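Local coordinates for hypothetical protein, IPT/TIG domain protein (Bacteroides ovatus, PDB 4HW6), which is of unknown function but is probably an auxiliary nutrient-binding protein, perhaps for carbohydrate, combining an IPT/TIG domain with a six-bladed beta-propeller, at residues F357-R362 and G374-Y379. Residues are numbered along the deposited sequence; the frame is centred on the assembly and turned at random.
Sequences FYFCDR and GRVTTY
Tyr358 drives the edge of its ring into a face of Tyr379, a T-shaped pair that illustrates how two strands of one propeller blade can touch across the strand between them. The sheet runs 375-380, 366-370, 355-361, so the backbones here are not neighbours: the CA atoms of the two tyrosines are 8.4 Å apart, and Tyr358 and Phe359 pair by backbone hydrogen bonds with Ile341 and Arg368 instead. Only side chains bridge the gap. The ring planes stand at 82° and the centroids lie 5.1 Å apart. One atom does most of the touching: Tyr358 CE2 sits 3.7 Å above the plane of the Tyr379 ring, over its centre, with Tyr379 CD2 its nearest partner at 3.8 Å. The first torsions bring the rings together, Tyr379 with CG opposite its backbone N (chi1 -179°) and Tyr358 with CG beside its N (chi1 -72°); the turn of each ring about its CB-CG bond then sets edge against face. The Tyr358 ring also meets that of Phe416, and its side chain touches Val369 of its own sheet and Ile407; Phe416 and Ile407 belong to the adjoining sheet, so Tyr358 also faces the next blade. A second, looser contact joins Phe359 to Val376: the ring tip CZ reaches Val376 CG1 at 4.4 Å, the methyl lying at the ring's edge. Phe359 starts out directed away from strand 375-380, but the side chain bends so that its ring end comes nearer, touching Arg368 of the intervening strand. Replacing Tyr379 with an alanine would probably leave the CE2 edge of Tyr358 without its aromatic face and open a gap beside it. The chemistry is therefore dispersion plus the weak electrostatics of a ring C-H directed at a pi cloud, joining strands that share no backbone ladder.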
loop_
_atom_site.group_PDB
_atom_site.type_symbol
_atom_site.label_atom_id
_atom_site.label_comp_id
_atom_site.label_asym_id
_atom_site.label_seq_id
_atom_site.Cartn_x
_atom_site.Cartn_y
_atom_site.Cartn_z
ATOM N N PHE A 357 5.506 10.147 0.176
ATOM C CA PHE A 357 6.149 9.089 0.947
ATOM C C PHE A 357 5.203 8.693 2.097
ATOM O O PHE A 357 5.035 9.448 3.068
ATOM C CB PHE A 357 7.501 9.572 1.476
ATOM C CG PHE A 357 8.347 8.482 2.101
ATOM C CD1 PHE A 357 8.863 7.440 1.307
ATOM C CD2 PHE A 357 8.665 8.514 3.454
ATOM C CE1 PHE A 357 9.667 6.451 1.870
ATOM C CE2 PHE A 357 9.470 7.533 4.006
ATOM C CZ PHE A 357 9.969 6.513 3.210
ATOM N N TYR A 358 4.580 7.518 1.979
ATOM C CA TYR A 358 3.684 6.989 3.019
ATOM C C TYR A 358 4.456 6.091 3.936
ATOM O O TYR A 358 5.179 5.202 3.485
ATOM C CB TYR A 358 2.533 6.185 2.402
ATOM C CG TYR A 358 1.514 7.036 1.700
ATOM C CD1 TYR A 358 1.768 7.615 0.450
ATOM C CD2 TYR A 358 0.260 7.226 2.263
ATOM C CE1 TYR A 358 0.813 8.390 -0.180
ATOM C CE2 TYR A 358 -0.685 8.025 1.666
ATOM C CZ TYR A 358 -0.417 8.587 0.450
ATOM O OH TYR A 358 -1.401 9.335 -0.093
ATOM N N PHE A 359 4.320 6.307 5.236
ATOM C CA PHE A 359 5.011 5.496 6.195
ATOM C C PHE A 359 4.188 5.148 7.407
ATOM O O PHE A 359 3.255 5.873 7.799
ATOM C CB PHE A 359 6.349 6.139 6.625
ATOM C CG PHE A 359 6.211 7.451 7.355
ATOM C CD1 PHE A 359 6.028 8.645 6.678
ATOM C CD2 PHE A 359 6.282 7.498 8.740
ATOM C CE1 PHE A 359 5.893 9.848 7.367
ATOM C CE2 PHE A 359 6.165 8.697 9.425
ATOM C CZ PHE A 359 5.969 9.870 8.744
ATOM N N CYS A 360 4.546 4.006 8.007
ATOM C CA CYS A 360 3.916 3.585 9.245
ATOM C C CYS A 360 4.652 4.201 10.438
ATOM O O CYS A 360 5.865 4.085 10.549
ATOM C CB CYS A 360 3.953 2.072 9.343
ATOM S SG CYS A 360 2.795 1.341 8.172
ATOM N N ASP A 361 3.905 4.889 11.289
ATOM C CA ASP A 361 4.449 5.533 12.478
ATOM C C ASP A 361 3.969 4.612 13.594
ATOM O O ASP A 361 2.860 4.738 14.083
ATOM C CB ASP A 361 3.904 6.957 12.572
ATOM C CG ASP A 361 4.827 7.926 13.327
ATOM O OD1 ASP A 361 6.074 7.859 13.173
ATOM O OD2 ASP A 361 4.280 8.795 14.045
ATOM N N ARG A 362 4.809 3.642 13.942
ATOM C CA ARG A 362 4.402 2.518 14.743
ATOM C C ARG A 362 3.844 2.908 16.098
ATOM O O ARG A 362 2.807 2.368 16.545
ATOM C CB ARG A 362 5.584 1.555 14.892
ATOM C CG ARG A 362 5.307 0.319 15.721
ATOM C CD ARG A 362 6.540 -0.555 15.786
ATOM N NE ARG A 362 6.452 -1.578 16.837
ATOM C CZ ARG A 362 6.309 -2.900 16.658
ATOM N NH1 ARG A 362 6.160 -3.463 15.460
ATOM N NH2 ARG A 362 6.299 -3.691 17.730
ATOM N N GLY A 374 8.245 18.637 2.512
ATOM C CA GLY A 374 8.567 18.327 3.873
ATOM C C GLY A 374 7.409 18.364 4.860
ATOM O O GLY A 374 7.632 18.290 6.068
ATOM N N ARG A 375 6.179 18.391 4.389
ATOM C CA ARG A 375 5.037 18.422 5.307
ATOM C C ARG A 375 4.629 17.020 5.706
ATOM O O ARG A 375 4.602 16.133 4.871
ATOM C CB ARG A 375 3.841 19.135 4.701
ATOM C CG ARG A 375 2.681 19.261 5.686
ATOM C CD ARG A 375 1.557 20.170 5.212
ATOM N NE ARG A 375 1.907 21.592 5.260
ATOM C CZ ARG A 375 1.969 22.358 6.365
ATOM N NH1 ARG A 375 1.724 21.879 7.588
ATOM N NH2 ARG A 375 2.306 23.634 6.237
ATOM N N VAL A 376 4.343 16.830 6.990
ATOM C CA VAL A 376 3.919 15.539 7.523
ATOM C C VAL A 376 2.461 15.654 7.886
ATOM O O VAL A 376 2.094 16.547 8.655
ATOM C CB VAL A 376 4.692 15.150 8.795
ATOM C CG1 VAL A 376 4.146 13.824 9.334
ATOM C CG2 VAL A 376 6.187 15.060 8.502
ATOM N N THR A 377 1.624 14.774 7.326
ATOM C CA THR A 377 0.191 14.743 7.664
ATOM C C THR A 377 -0.177 13.304 8.027
ATOM O O THR A 377 0.539 12.380 7.654
ATOM C CB THR A 377 -0.675 15.211 6.491
ATOM O OG1 THR A 377 -0.427 14.344 5.377
ATOM C CG2 THR A 377 -0.358 16.673 6.127
ATOM N N THR A 378 -1.222 13.120 8.810
ATOM C CA THR A 378 -1.665 11.782 9.186
ATOM C C THR A 378 -2.740 11.281 8.204
ATOM O O THR A 378 -3.720 11.957 7.962
ATOM C CB THR A 378 -2.123 11.765 10.649
ATOM O OG1 THR A 378 -0.978 12.090 11.468
ATOM C CG2 THR A 378 -2.668 10.358 11.042
ATOM N N TYR A 379 -2.496 10.135 7.586
ATOM C CA TYR A 379 -3.421 9.576 6.608
ATOM C C TYR A 379 -4.493 8.681 7.235
ATOM O O TYR A 379 -5.674 8.774 6.841
ATOM C CB TYR A 379 -2.622 8.794 5.578
ATOM C CG TYR A 379 -3.370 8.143 4.438
ATOM C CD1 TYR A 379 -4.139 8.893 3.518
ATOM C CD2 TYR A 379 -3.267 6.782 4.230
ATOM C CE1 TYR A 379 -4.777 8.274 2.443
ATOM C CE2 TYR A 379 -3.901 6.161 3.168
ATOM C CZ TYR A 379 -4.658 6.893 2.292
ATOM O OH TYR A 379 -5.270 6.231 1.251
#